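Local coordinates for protein hypothetical bacterial 6-phosphogluconolactonase (Bacteroides fragilis, PDB 3SCY) that is a putative 6-phosphogluconolactonase, which probably hydrolyses 6-phosphogluconolactone to 6-phosphogluconate and is built as a seven-bladed beta-propeller, at residues 187-190 with 191-194; 161-165 with 166-170; 252-255 with 256-260; 206-209 with 210-213. All blocks are in the same frame, centred on the assembly; numbering follows the deposited sequence. Where two conformers were deposited one is given.

How the contacts relate
All four contacts are local, within turns and loops of one seven-bladed propeller. Contact 2 is the hairpin between the strands 157-162 and 168-173, and it is partly buried. Contact 1 lies in the loop after the next strand of the same blade, on the surface, its centre about 26 Å from the centre of the chain. Contacts 3 and 4 are loops that lead from one blade to the next, and their centres are about 14 Å apart. Contact 4 is buried, contact 3 largely at the surface. Paired asparagine amides organise contact 1 and one carboxylate organises contact 3. Contact 2 relies on strand pairing, while contact 4 joins a serine-held turn to apolar packing.

Contact 1 of 4, residues 187-190 with 191-194; sequences NANA and DNKE
The side-chain amide of N192 lies across that of N189. The two groups cross at about a right angle, yet their planes differ by just 16°. They hold an irregular surface loop between the strands 178-184 and 197-206, at the outer side of one propeller blade. N192 also forms an Asx turn, its OD1 accepting from E194 N at 3.0 Å. The same oxygen takes N189 N from the opposite face of its plane, again at 3.0 Å. The other end of this amide is used too. N192 ND2 gives a nearly straight bond (169°) to N187 O at 2.8 Å, and that oxygen lies close to the amide plane of N192, though ND2 stands above the N187 carbonyl plane. N189 returns the contact: its OD1 accepts from N192 N at 2.8 Å and weakly from D191 N. In both asparagines CG sits between the backbone N and the carbonyl carbon (chi1 62° in N189), which folds each amide back over the chain. Amide and backbone are thus bonded in both directions, which should fix the rotation of N192. A188 CB packs by the main chain of E194 and also touches F196. The E194 carboxylate turns to N185 instead. A water bridges N189 O and E194 O. The chain of K193 bends at its second torsion and brings NZ to 3.0 Å from A190 O.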
ATOM      1  N   ASN A 187      20.677  -1.722 -11.910  1.00 19.49           N
ATOM      2  CA  ASN A 187      21.475  -0.647 -12.459  1.00 19.50           C
ATOM      3  C   ASN A 187      20.620   0.314 -13.290  1.00 22.95           C
ATOM      4  O   ASN A 187      21.084   1.407 -13.584  1.00 22.88           O
ATOM      5  CB  ASN A 187      22.601  -1.220 -13.317  1.00 20.70           C
ATOM      6  CG  ASN A 187      23.693  -1.887 -12.511  1.00 33.96           C
ATOM      7  OD1 ASN A 187      23.868  -1.626 -11.313  1.00 28.10           O
ATOM      8  ND2 ASN A 187      24.488  -2.716 -13.160  1.00 30.42           N
ATOM      9  N   ALA A 188      19.410  -0.114 -13.730  1.00 20.17           N
ATOM     10  CA  ALA A 188      18.613   0.731 -14.634  1.00 19.60           C
ATOM     11  C   ALA A 188      18.293   2.091 -14.030  1.00 20.88           C
ATOM     12  O   ALA A 188      17.766   2.175 -12.928  1.00 21.12           O
ATOM     13  CB  ALA A 188      17.322   0.025 -14.990  1.00 19.70           C
ATOM     14  N   ASN A 189      18.618   3.150 -14.756  1.00 20.19           N
ATOM     15  CA  ASN A 189      18.313   4.482 -14.245  1.00 20.33           C
ATOM     16  C   ASN A 189      18.028   5.438 -15.410  1.00 24.47           C
ATOM     17  O   ASN A 189      17.988   5.027 -16.571  1.00 24.71           O
ATOM     18  CB  ASN A 189      19.445   5.004 -13.331  1.00 21.31           C
ATOM     19  CG  ASN A 189      20.772   5.166 -14.027  1.00 28.51           C
ATOM     20  OD1 ASN A 189      20.824   5.416 -15.225  1.00 26.41           O
ATOM     21  ND2 ASN A 189      21.863   4.985 -13.295  1.00 30.40           N
ATOM     22  N   ALA A 190      17.815   6.710 -15.078  1.00 24.21           N
ATOM     23  CA  ALA A 190      17.500   7.773 -16.035  1.00 25.49           C
ATOM     24  C   ALA A 190      18.626   8.046 -17.024  1.00 30.97           C
ATOM     25  O   ALA A 190      18.348   8.393 -18.182  1.00 32.84           O
ATOM     26  CB  ALA A 190      17.196   9.054 -15.256  1.00 26.21           C
ATOM     27  N   ASP A 191      19.883   7.884 -16.578  1.00 26.15           N
ATOM     28  CA  ASP A 191      21.067   8.163 -17.395  0.50 26.45           C
ATOM     29  C   ASP A 191      21.400   7.026 -18.369  1.00 29.40           C
ATOM     30  O   ASP A 191      21.701   7.289 -19.541  1.00 31.46           O
ATOM     31  CB  ASP A 191      22.282   8.445 -16.484  0.50 27.89           C
ATOM     32  CG  ASP A 191      23.603   8.651 -17.206  0.50 37.80           C
ATOM     33  OD1 ASP A 191      23.676   9.556 -18.068  0.50 39.40           O
ATOM     34  OD2 ASP A 191      24.562   7.910 -16.907  0.50 43.88           O
ATOM     35  N   ASN A 192      21.406   5.773 -17.889  1.00 24.87           N
ATOM     36  CA  ASN A 192      21.802   4.690 -18.799  1.00 24.16           C
ATOM     37  C   ASN A 192      20.645   4.157 -19.669  1.00 27.55           C
ATOM     38  O   ASN A 192      20.926   3.439 -20.635  1.00 27.92           O
ATOM     39  CB  ASN A 192      22.499   3.559 -18.054  1.00 26.84           C
ATOM     40  CG  ASN A 192      21.669   2.913 -16.983  1.00 26.81           C
ATOM     41  OD1 ASN A 192      20.457   2.711 -17.134  1.00 22.29           O
ATOM     42  ND2 ASN A 192      22.317   2.523 -15.881  1.00 23.99           N
ATOM     43  N   LYS A 193      19.368   4.498 -19.348  1.00 26.39           N
ATOM     44  CA  LYS A 193      18.184   4.091 -20.115  1.00 25.71           C
ATOM     45  C   LYS A 193      18.059   2.547 -20.242  1.00 28.64           C
ATOM     46  O   LYS A 193      17.377   2.056 -21.156  1.00 29.53           O
ATOM     47  CB  LYS A 193      18.166   4.734 -21.538  1.00 30.84           C
ATOM     48  CG  LYS A 193      18.513   6.227 -21.615  1.00 48.97           C
ATOM     49  CD  LYS A 193      17.342   7.118 -21.258  1.00 62.82           C
ATOM     50  CE  LYS A 193      17.642   8.582 -21.460  1.00 76.25           C
ATOM     51  NZ  LYS A 193      16.809   9.429 -20.562  1.00 86.10           N
ATOM     52  N   GLU A 194      18.685   1.781 -19.323  1.00 23.18           N
ATOM     53  CA  GLU A 194      18.539   0.315 -19.370  1.00 21.85           C
ATOM     54  C   GLU A 194      17.115  -0.049 -18.941  1.00 22.13           C
ATOM     55  O   GLU A 194      16.470   0.679 -18.152  1.00 22.68           O
ATOM     56  CB  GLU A 194      19.564  -0.412 -18.472  1.00 22.50           C
ATOM     57  CG  GLU A 194      21.016  -0.151 -18.847  1.00 24.55           C
ATOM     58  CD  GLU A 194      22.046  -0.738 -17.901  1.00 30.75           C
ATOM     59  OE1 GLU A 194      21.682  -1.639 -17.113  1.00 28.72           O
ATOM     60  OE2 GLU A 194      23.224  -0.311 -17.961  1.00 28.15           O
TER
HETATM   61  O   HOH W   1      16.035   3.207 -17.420  1.00 28.44           O

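Contact 2 of 4, residues 161-165 with 166-170; sequences RITPD and GKYLL
R161 and L170 form an antiparallel hydrogen-bonded pair, I162 and L169 the non-hydrogen-bonded pair beside it, and a type I turn from T163 to G166 lies within the hairpin loop. The turn closes through G166 N to T163 O, at 2.9 Å. T163 N also bonds to Y168 O at the end of the ladder. G166 has a positive phi of 68°, which swings the chain back toward the second strand. The OG1 of T163 lies between the backbone N and the carbonyl carbon (chi1 52°), where it accepts from Y168 N at 3.0 Å and donates to D165 OD1 at 2.6 Å. K167 N reaches that same carboxylate oxygen at 3.1 Å, from the opposite face of its plane. One aspartate oxygen therefore ties the middle of the loop to both its sides. T163 OG1 also meets the edge of the Y168 ring, and K167 CB rests over one face, toward the rim of the ring. T163 CG2 packs on L170 CD1 at 3.8 Å. On the face carrying I162 and L169, I162 CG1 approaches L169 CD1. A water links D165 OD2 to K167 NZ, and Y240 bonds to the same OD2. Strand 178-184 continues the sheet beyond 168-173, with K181 making a cation-pi contact to Y168. R161 NH1 bonds to L216 O in strand 213-218 of the following blade.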
ATOM      1  N   ARG A 161       5.384  -4.646  -5.613  1.00 16.89           N
ATOM      2  CA  ARG A 161       6.343  -4.730  -4.515  1.00 16.47           C
ATOM      3  C   ARG A 161       7.692  -5.221  -4.956  1.00 20.12           C
ATOM      4  O   ARG A 161       7.779  -6.194  -5.696  1.00 19.97           O
ATOM      5  CB  ARG A 161       5.882  -5.698  -3.415  1.00 18.09           C
ATOM      6  CG  ARG A 161       4.530  -5.401  -2.759  1.00 19.61           C
ATOM      7  CD  ARG A 161       4.421  -3.979  -2.154  1.00 21.98           C
ATOM      8  NE  ARG A 161       5.594  -3.561  -1.384  1.00 24.20           N
ATOM      9  CZ  ARG A 161       5.839  -3.907  -0.126  1.00 33.42           C
ATOM     10  NH1 ARG A 161       4.984  -4.676   0.539  1.00 27.64           N
ATOM     11  NH2 ARG A 161       6.944  -3.486   0.482  1.00 26.41           N
ATOM     12  N   ILE A 162       8.760  -4.588  -4.457  1.00 18.20           N
ATOM     13  CA  ILE A 162      10.108  -5.073  -4.677  1.00 18.34           C
ATOM     14  C   ILE A 162      10.374  -6.062  -3.562  1.00 21.16           C
ATOM     15  O   ILE A 162      10.020  -5.770  -2.410  1.00 21.16           O
ATOM     16  CB  ILE A 162      11.073  -3.884  -4.717  1.00 21.57           C
ATOM     17  CG1 ILE A 162      10.754  -3.040  -5.977  1.00 23.80           C
ATOM     18  CG2 ILE A 162      12.559  -4.377  -4.728  1.00 23.69           C
ATOM     19  CD1 ILE A 162      11.300  -1.597  -5.973  1.00 37.33           C
ATOM     20  N   THR A 163      10.923  -7.247  -3.886  1.00 18.95           N
ATOM     21  CA  THR A 163      11.165  -8.301  -2.907  1.00 19.11           C
ATOM     22  C   THR A 163      12.252  -7.868  -1.897  1.00 21.57           C
ATOM     23  O   THR A 163      13.101  -7.029  -2.221  1.00 21.60           O
ATOM     24  CB  THR A 163      11.470  -9.642  -3.589  1.00 21.92           C
ATOM     25  OG1 THR A 163      12.515  -9.417  -4.522  1.00 20.89           O
ATOM     26  CG2 THR A 163      10.238 -10.206  -4.319  1.00 22.38           C
ATOM     27  N   PRO A 164      12.294  -8.483  -0.694  1.00 22.23           N
ATOM     28  CA  PRO A 164      13.275  -8.045   0.325  1.00 22.58           C
ATOM     29  C   PRO A 164      14.734  -8.271  -0.049  1.00 26.55           C
ATOM     30  O   PRO A 164      15.626  -7.745   0.627  1.00 27.18           O
ATOM     31  CB  PRO A 164      12.927  -8.889   1.555  1.00 24.62           C
ATOM     32  CG  PRO A 164      11.570  -9.375   1.322  1.00 27.54           C
ATOM     33  CD  PRO A 164      11.352  -9.483  -0.137  1.00 23.85           C
ATOM     34  N   ASP A 165      14.979  -9.081  -1.093  1.00 21.96           N
ATOM     35  CA  ASP A 165      16.335  -9.364  -1.566  1.00 22.04           C
ATOM     36  C   ASP A 165      16.723  -8.420  -2.727  1.00 25.27           C
ATOM     37  O   ASP A 165      17.803  -8.563  -3.297  1.00 25.50           O
ATOM     38  CB  ASP A 165      16.444 -10.831  -1.986  1.00 24.45           C
ATOM     39  CG  ASP A 165      15.362 -11.267  -2.946  1.00 27.88           C
ATOM     40  OD1 ASP A 165      14.799 -10.388  -3.646  1.00 23.01           O
ATOM     41  OD2 ASP A 165      15.050 -12.468  -2.968  1.00 31.24           O
ATOM     42  N   GLY A 166      15.842  -7.474  -3.060  1.00 22.56           N
ATOM     43  CA  GLY A 166      16.052  -6.451  -4.097  1.00 22.18           C
ATOM     44  C   GLY A 166      16.115  -6.973  -5.524  1.00 24.38           C
ATOM     45  O   GLY A 166      16.491  -6.231  -6.436  1.00 23.91           O
ATOM     46  N   LYS A 167      15.749  -8.238  -5.728  1.00 20.68           N
ATOM     47  CA  LYS A 167      15.938  -8.897  -7.030  1.00 20.66           C
ATOM     48  C   LYS A 167      14.702  -8.965  -7.921  1.00 23.10           C
ATOM     49  O   LYS A 167      14.856  -9.118  -9.142  1.00 24.75           O
ATOM     50  CB  LYS A 167      16.448 -10.322  -6.813  1.00 22.45           C
ATOM     51  CG  LYS A 167      17.798 -10.373  -6.101  1.00 23.87           C
ATOM     52  CD  LYS A 167      18.256 -11.805  -5.839  1.00 34.45           C
ATOM     53  CE  LYS A 167      19.430 -11.831  -4.889  1.00 41.30           C
ATOM     54  NZ  LYS A 167      19.808 -13.222  -4.525  1.00 51.84           N
ATOM     55  N   TYR A 168      13.508  -8.910  -7.342  1.00 19.12           N
ATOM     56  CA  TYR A 168      12.277  -9.086  -8.104  1.00 19.55           C
ATOM     57  C   TYR A 168      11.239  -8.064  -7.787  1.00 21.78           C
ATOM     58  O   TYR A 168      11.257  -7.448  -6.724  1.00 19.90           O
ATOM     59  CB  TYR A 168      11.678 -10.486  -7.814  1.00 20.30           C
ATOM     60  CG  TYR A 168      12.705 -11.584  -7.973  1.00 22.12           C
ATOM     61  CD1 TYR A 168      13.130 -11.991  -9.235  1.00 24.48           C
ATOM     62  CD2 TYR A 168      13.349 -12.129  -6.865  1.00 22.96           C
ATOM     63  CE1 TYR A 168      14.088 -12.990  -9.388  1.00 27.51           C
ATOM     64  CE2 TYR A 168      14.333 -13.103  -7.006  1.00 23.73           C
ATOM     65  CZ  TYR A 168      14.697 -13.534  -8.270  1.00 31.63           C
ATOM     66  OH  TYR A 168      15.695 -14.472  -8.412  1.00 33.17           O
ATOM     67  N   LEU A 169      10.317  -7.897  -8.727  1.00 18.67           N
ATOM     68  CA  LEU A 169       9.125  -7.089  -8.533  1.00 18.43           C
ATOM     69  C   LEU A 169       7.932  -8.023  -8.685  1.00 20.65           C
ATOM     70  O   LEU A 169       7.841  -8.736  -9.692  1.00 20.50           O
ATOM     71  CB  LEU A 169       9.044  -5.905  -9.501  1.00 18.53           C
ATOM     72  CG  LEU A 169       7.832  -4.982  -9.264  1.00 22.57           C
ATOM     73  CD1 LEU A 169       8.210  -3.544  -9.320  1.00 23.39           C
ATOM     74  CD2 LEU A 169       6.714  -5.283 -10.260  1.00 24.36           C
ATOM     75  N   LEU A 170       7.051  -8.053  -7.674  1.00 17.92           N
ATOM     76  CA  LEU A 170       5.834  -8.865  -7.687  1.00 17.46           C
ATOM     77  C   LEU A 170       4.640  -7.956  -7.846  1.00 19.01           C
ATOM     78  O   LEU A 170       4.543  -6.939  -7.144  1.00 18.33           O
ATOM     79  CB  LEU A 170       5.733  -9.728  -6.430  1.00 17.79           C
ATOM     80  CG  LEU A 170       6.914 -10.680  -6.185  1.00 21.52           C
ATOM     81  CD1 LEU A 170       6.692 -11.480  -4.937  1.00 21.52           C
ATOM     82  CD2 LEU A 170       7.100 -11.680  -7.344  1.00 25.34           C
TER
HETATM   83  O   HOH W   2      17.468 -14.141  -3.301  1.00 51.14           O

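Contact 3 of 4, residues 252-255 with 256-260; sequences AADT and VNAQG
The carboxylate of D254 has V256 N above one face and Q259 N displaced toward the other, while A258 N lies close to the plane and bonds weakly to both oxygens. This is a loop between propeller blades, running from strand 244-252 to strand 261-266, and it curls round one buried aspartate. V256 N bonds to D254 OD1 at 3.0 Å, nearly straight. It fits an Asx turn, although the donor stands 54° out of the carboxylate plane. A258 N lies 2.8 Å from D254 OD2, but the bond is bent (130°) and weak. Q259 N to the same oxygen is weak as well. The D254 CG is anti to the backbone N (chi1 165°), and this carries the carboxylate toward the backbone N-H groups of 256-259. V256 CG2 packs close to D254 OD1, at 3.3 Å. N257 and Q259 both have a positive phi, and the chain from V256 to Q259 curls past the carboxylate. Two waters extend the network, one from D254 OD2 to Q259 N and one from D254 OD2 to G260 N. The side chain of Q259 lies about 5 Å from a bound magnesium ion. A third water joins the backbone, 2.9 Å from D254 O and 2.9 Å from N257 N.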
ATOM      1  N   ALA A 252      -9.384 -16.908   6.654  1.00 23.50           N
ATOM      2  CA  ALA A 252     -10.436 -15.970   6.363  1.00 22.98           C
ATOM      3  C   ALA A 252     -10.250 -14.694   7.148  1.00 26.71           C
ATOM      4  O   ALA A 252     -10.262 -14.720   8.378  1.00 27.88           O
ATOM      5  CB  ALA A 252     -11.786 -16.590   6.711  1.00 24.01           C
ATOM      6  N   ALA A 253     -10.113 -13.558   6.445  1.00 21.80           N
ATOM      7  CA  ALA A 253     -10.074 -12.245   7.101  1.00 21.08           C
ATOM      8  C   ALA A 253     -11.503 -11.779   7.251  1.00 23.92           C
ATOM      9  O   ALA A 253     -11.897 -11.271   8.292  1.00 24.29           O
ATOM     10  CB  ALA A 253      -9.275 -11.259   6.258  1.00 21.59           C
ATOM     11  N   ASP A 254     -12.295 -11.979   6.188  1.00 24.12           N
ATOM     12  CA  ASP A 254     -13.716 -11.628   6.129  1.00 24.82           C
ATOM     13  C   ASP A 254     -14.532 -12.887   6.361  1.00 28.49           C
ATOM     14  O   ASP A 254     -14.300 -13.906   5.704  1.00 27.87           O
ATOM     15  CB  ASP A 254     -14.038 -10.994   4.758  1.00 25.78           C
ATOM     16  CG  ASP A 254     -15.508 -10.890   4.366  1.00 40.87           C
ATOM     17  OD1 ASP A 254     -16.346 -10.624   5.258  1.00 37.86           O
ATOM     18  OD2 ASP A 254     -15.808 -11.015   3.155  1.00 48.66           O
ATOM     19  N   THR A 255     -15.504 -12.813   7.269  1.00 25.84           N
ATOM     20  CA  THR A 255     -16.327 -13.999   7.546  1.00 27.33           C
ATOM     21  C   THR A 255     -17.808 -13.741   7.224  1.00 32.63           C
ATOM     22  O   THR A 255     -18.653 -14.573   7.585  1.00 33.45           O
ATOM     23  CB  THR A 255     -16.131 -14.435   9.006  1.00 35.35           C
ATOM     24  OG1 THR A 255     -16.637 -13.409   9.867  1.00 36.24           O
ATOM     25  CG2 THR A 255     -14.668 -14.781   9.331  1.00 35.83           C
ATOM     26  N   VAL A 256     -18.137 -12.620   6.532  1.00 28.51           N
ATOM     27  CA  VAL A 256     -19.543 -12.274   6.207  1.00 28.64           C
ATOM     28  C   VAL A 256     -19.750 -12.140   4.683  1.00 33.18           C
ATOM     29  O   VAL A 256     -20.765 -11.579   4.247  1.00 33.52           O
ATOM     30  CB  VAL A 256     -20.064 -11.020   6.973  1.00 31.51           C
ATOM     31  CG1 VAL A 256     -20.194 -11.292   8.468  1.00 31.98           C
ATOM     32  CG2 VAL A 256     -19.207  -9.791   6.728  1.00 29.78           C
ATOM     33  N   ASN A 257     -18.793 -12.664   3.873  1.00 31.05           N
ATOM     34  CA  ASN A 257     -18.828 -12.644   2.404  1.00 32.00           C
ATOM     35  C   ASN A 257     -19.055 -11.212   1.868  1.00 34.32           C
ATOM     36  O   ASN A 257     -19.813 -11.007   0.913  1.00 34.57           O
ATOM     37  CB  ASN A 257     -19.901 -13.627   1.870  1.00 36.33           C
ATOM     38  CG  ASN A 257     -19.756 -13.965   0.407  1.00 56.18           C
ATOM     39  OD1 ASN A 257     -18.669 -14.288  -0.083  1.00 50.89           O
ATOM     40  ND2 ASN A 257     -20.855 -13.872  -0.327  1.00 50.98           N
ATOM     41  N   ALA A 258     -18.353 -10.224   2.471  1.00 30.33           N
ATOM     42  CA  ALA A 258     -18.459  -8.809   2.090  1.00 30.18           C
ATOM     43  C   ALA A 258     -17.797  -8.518   0.736  1.00 31.03           C
ATOM     44  O   ALA A 258     -18.150  -7.536   0.086  1.00 29.85           O
ATOM     45  CB  ALA A 258     -17.819  -7.941   3.162  1.00 30.32           C
ATOM     46  N   GLN A 259     -16.804  -9.350   0.349  1.00 29.01           N
ATOM     47  CA  GLN A 259     -16.026  -9.244  -0.886  1.00 28.82           C
ATOM     48  C   GLN A 259     -15.421  -7.826  -1.041  1.00 30.16           C
ATOM     49  O   GLN A 259     -15.481  -7.231  -2.112  1.00 30.40           O
ATOM     50  CB  GLN A 259     -16.880  -9.645  -2.098  1.00 31.77           C
ATOM     51  CG  GLN A 259     -17.470 -11.041  -1.940  1.00 38.00           C
ATOM     52  CD  GLN A 259     -18.198 -11.515  -3.163  1.00 52.56           C
ATOM     53  OE1 GLN A 259     -18.868 -10.745  -3.863  1.00 44.19           O
ATOM     54  NE2 GLN A 259     -18.075 -12.801  -3.434  1.00 46.13           N
ATOM     55  N   GLY A 260     -14.887  -7.300   0.065  1.00 23.73           N
ATOM     56  CA  GLY A 260     -14.314  -5.962   0.110  1.00 22.00           C
ATOM     57  C   GLY A 260     -13.080  -5.843   0.979  1.00 23.18           C
ATOM     58  O   GLY A 260     -12.862  -4.795   1.589  1.00 22.80           O
TER
HETATM   59  O   HOH W   3     -15.345 -11.942   0.665  1.00 36.14           O
HETATM   60  O   HOH W   4     -13.969  -9.279   1.950  1.00 36.25           O
HETATM   61  O   HOH W   5     -16.620 -14.590   4.050  1.00 40.12           O

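Contact 4 of 4, residues 206-209 with 210-213; sequences KVAP and GSGP
S211 turns its OG anti to its own carbonyl carbon and beside its backbone N (chi1 -67°). This puts the hydroxyl on A208 O, which the backbone N-H of S211 already meets through the turn. The OG bond to A208 O is 2.7 Å long and the one from S211 N is 3.2 Å, bent to 141°. Both donors come from the same face of the A208 carbonyl. The N-H bond closes a type II beta turn from A208 to S211, with P209 and G210 at its corners, and the hydroxyl reinforces it. G210 has a positive phi (82°), as expected at the third position of a type II turn. The serine thus grips one carbonyl oxygen twice. V207 packs against the turn. Its CG2 is set between the backbone N and the carbonyl carbon, which directs this methyl to P213 CG at 3.7 Å and S211 CB at 3.8 Å. The two side chains of V207 and P213 pass one another running opposite ways. K206, which is exposed, donates from NZ to V207 O at 2.8 Å. D177 accepts from G210 N and G212 N, and G210 lies about 4 Å from a bound magnesium ion. The turn carries the chain from strand 197-206 of one blade to strand 213-218 of the next. V207 and P213 pack on L227 in strand 224-229, and V207 also meets I236 and F238 in strand 234-241.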
ATOM      1  N   LYS A 206      -0.073 -18.385  -9.286  1.00 26.39           N
ATOM      2  CA  LYS A 206      -1.524 -18.413  -9.347  1.00 26.46           C
ATOM      3  C   LYS A 206      -2.095 -18.641  -7.956  1.00 28.73           C
ATOM      4  O   LYS A 206      -1.537 -19.425  -7.189  1.00 28.62           O
ATOM      5  CB  LYS A 206      -1.967 -19.522 -10.335  1.00 30.54           C
ATOM      6  CG  LYS A 206      -3.484 -19.694 -10.534  1.00 40.52           C
ATOM      7  CD  LYS A 206      -4.151 -18.563 -11.339  1.00 43.97           C
ATOM      8  CE  LYS A 206      -5.581 -18.878 -11.729  1.00 46.51           C
ATOM      9  NZ  LYS A 206      -6.477 -19.084 -10.550  1.00 37.81           N
ATOM     10  N   VAL A 207      -3.197 -17.947  -7.626  1.00 24.56           N
ATOM     11  CA  VAL A 207      -3.899 -18.185  -6.353  1.00 24.00           C
ATOM     12  C   VAL A 207      -5.303 -18.716  -6.673  1.00 27.89           C
ATOM     13  O   VAL A 207      -5.712 -18.708  -7.843  1.00 28.96           O
ATOM     14  CB  VAL A 207      -3.921 -16.987  -5.364  1.00 25.38           C
ATOM     15  CG1 VAL A 207      -2.501 -16.576  -4.950  1.00 24.44           C
ATOM     16  CG2 VAL A 207      -4.698 -15.803  -5.930  1.00 24.50           C
ATOM     17  N   ALA A 208      -6.036 -19.202  -5.653  1.00 25.74           N
ATOM     18  CA  ALA A 208      -7.361 -19.800  -5.842  1.00 26.98           C
ATOM     19  C   ALA A 208      -8.293 -18.908  -6.697  1.00 30.84           C
ATOM     20  O   ALA A 208      -8.360 -17.701  -6.452  1.00 29.55           O
ATOM     21  CB  ALA A 208      -8.009 -20.099  -4.496  1.00 27.97           C
ATOM     22  N   PRO A 209      -9.018 -19.476  -7.699  1.00 30.27           N
ATOM     23  CA  PRO A 209      -9.904 -18.641  -8.526  1.00 29.36           C
ATOM     24  C   PRO A 209     -10.905 -17.848  -7.699  1.00 30.85           C
ATOM     25  O   PRO A 209     -11.441 -18.353  -6.708  1.00 29.91           O
ATOM     26  CB  PRO A 209     -10.628 -19.665  -9.414  1.00 33.66           C
ATOM     27  CG  PRO A 209      -9.660 -20.814  -9.503  1.00 39.68           C
ATOM     28  CD  PRO A 209      -9.046 -20.890  -8.136  1.00 33.89           C
ATOM     29  N   GLY A 210     -11.126 -16.610  -8.108  1.00 28.02           N
ATOM     30  CA  GLY A 210     -12.069 -15.713  -7.450  1.00 28.24           C
ATOM     31  C   GLY A 210     -11.510 -15.014  -6.225  1.00 29.10           C
ATOM     32  O   GLY A 210     -12.258 -14.324  -5.524  1.00 28.60           O
ATOM     33  N   SER A 211     -10.201 -15.197  -5.925  1.00 25.92           N
ATOM     34  CA  SER A 211      -9.603 -14.553  -4.749  1.00 24.45           C
ATOM     35  C   SER A 211      -9.535 -13.028  -4.886  1.00 26.00           C
ATOM     36  O   SER A 211      -9.858 -12.316  -3.938  1.00 23.01           O
ATOM     37  CB  SER A 211      -8.193 -15.080  -4.501  1.00 25.17           C
ATOM     38  OG  SER A 211      -8.195 -16.441  -4.111  1.00 27.33           O
ATOM     39  N   GLY A 212      -9.080 -12.536  -6.034  1.00 23.65           N
ATOM     40  CA  GLY A 212      -8.926 -11.099  -6.237  1.00 22.91           C
ATOM     41  C   GLY A 212      -7.753 -10.521  -5.457  1.00 23.80           C
ATOM     42  O   GLY A 212      -7.960  -9.685  -4.574  1.00 22.45           O
ATOM     43  N   PRO A 213      -6.496 -10.967  -5.748  1.00 20.54           N
ATOM     44  CA  PRO A 213      -5.321 -10.471  -4.988  1.00 20.33           C
ATOM     45  C   PRO A 213      -5.246  -8.962  -4.928  1.00 22.02           C
ATOM     46  O   PRO A 213      -5.387  -8.309  -5.958  1.00 22.17           O
ATOM     47  CB  PRO A 213      -4.118 -11.017  -5.790  1.00 22.39           C
ATOM     48  CG  PRO A 213      -4.635 -12.144  -6.547  1.00 25.42           C
ATOM     49  CD  PRO A 213      -6.102 -11.943  -6.787  1.00 22.43           C
TER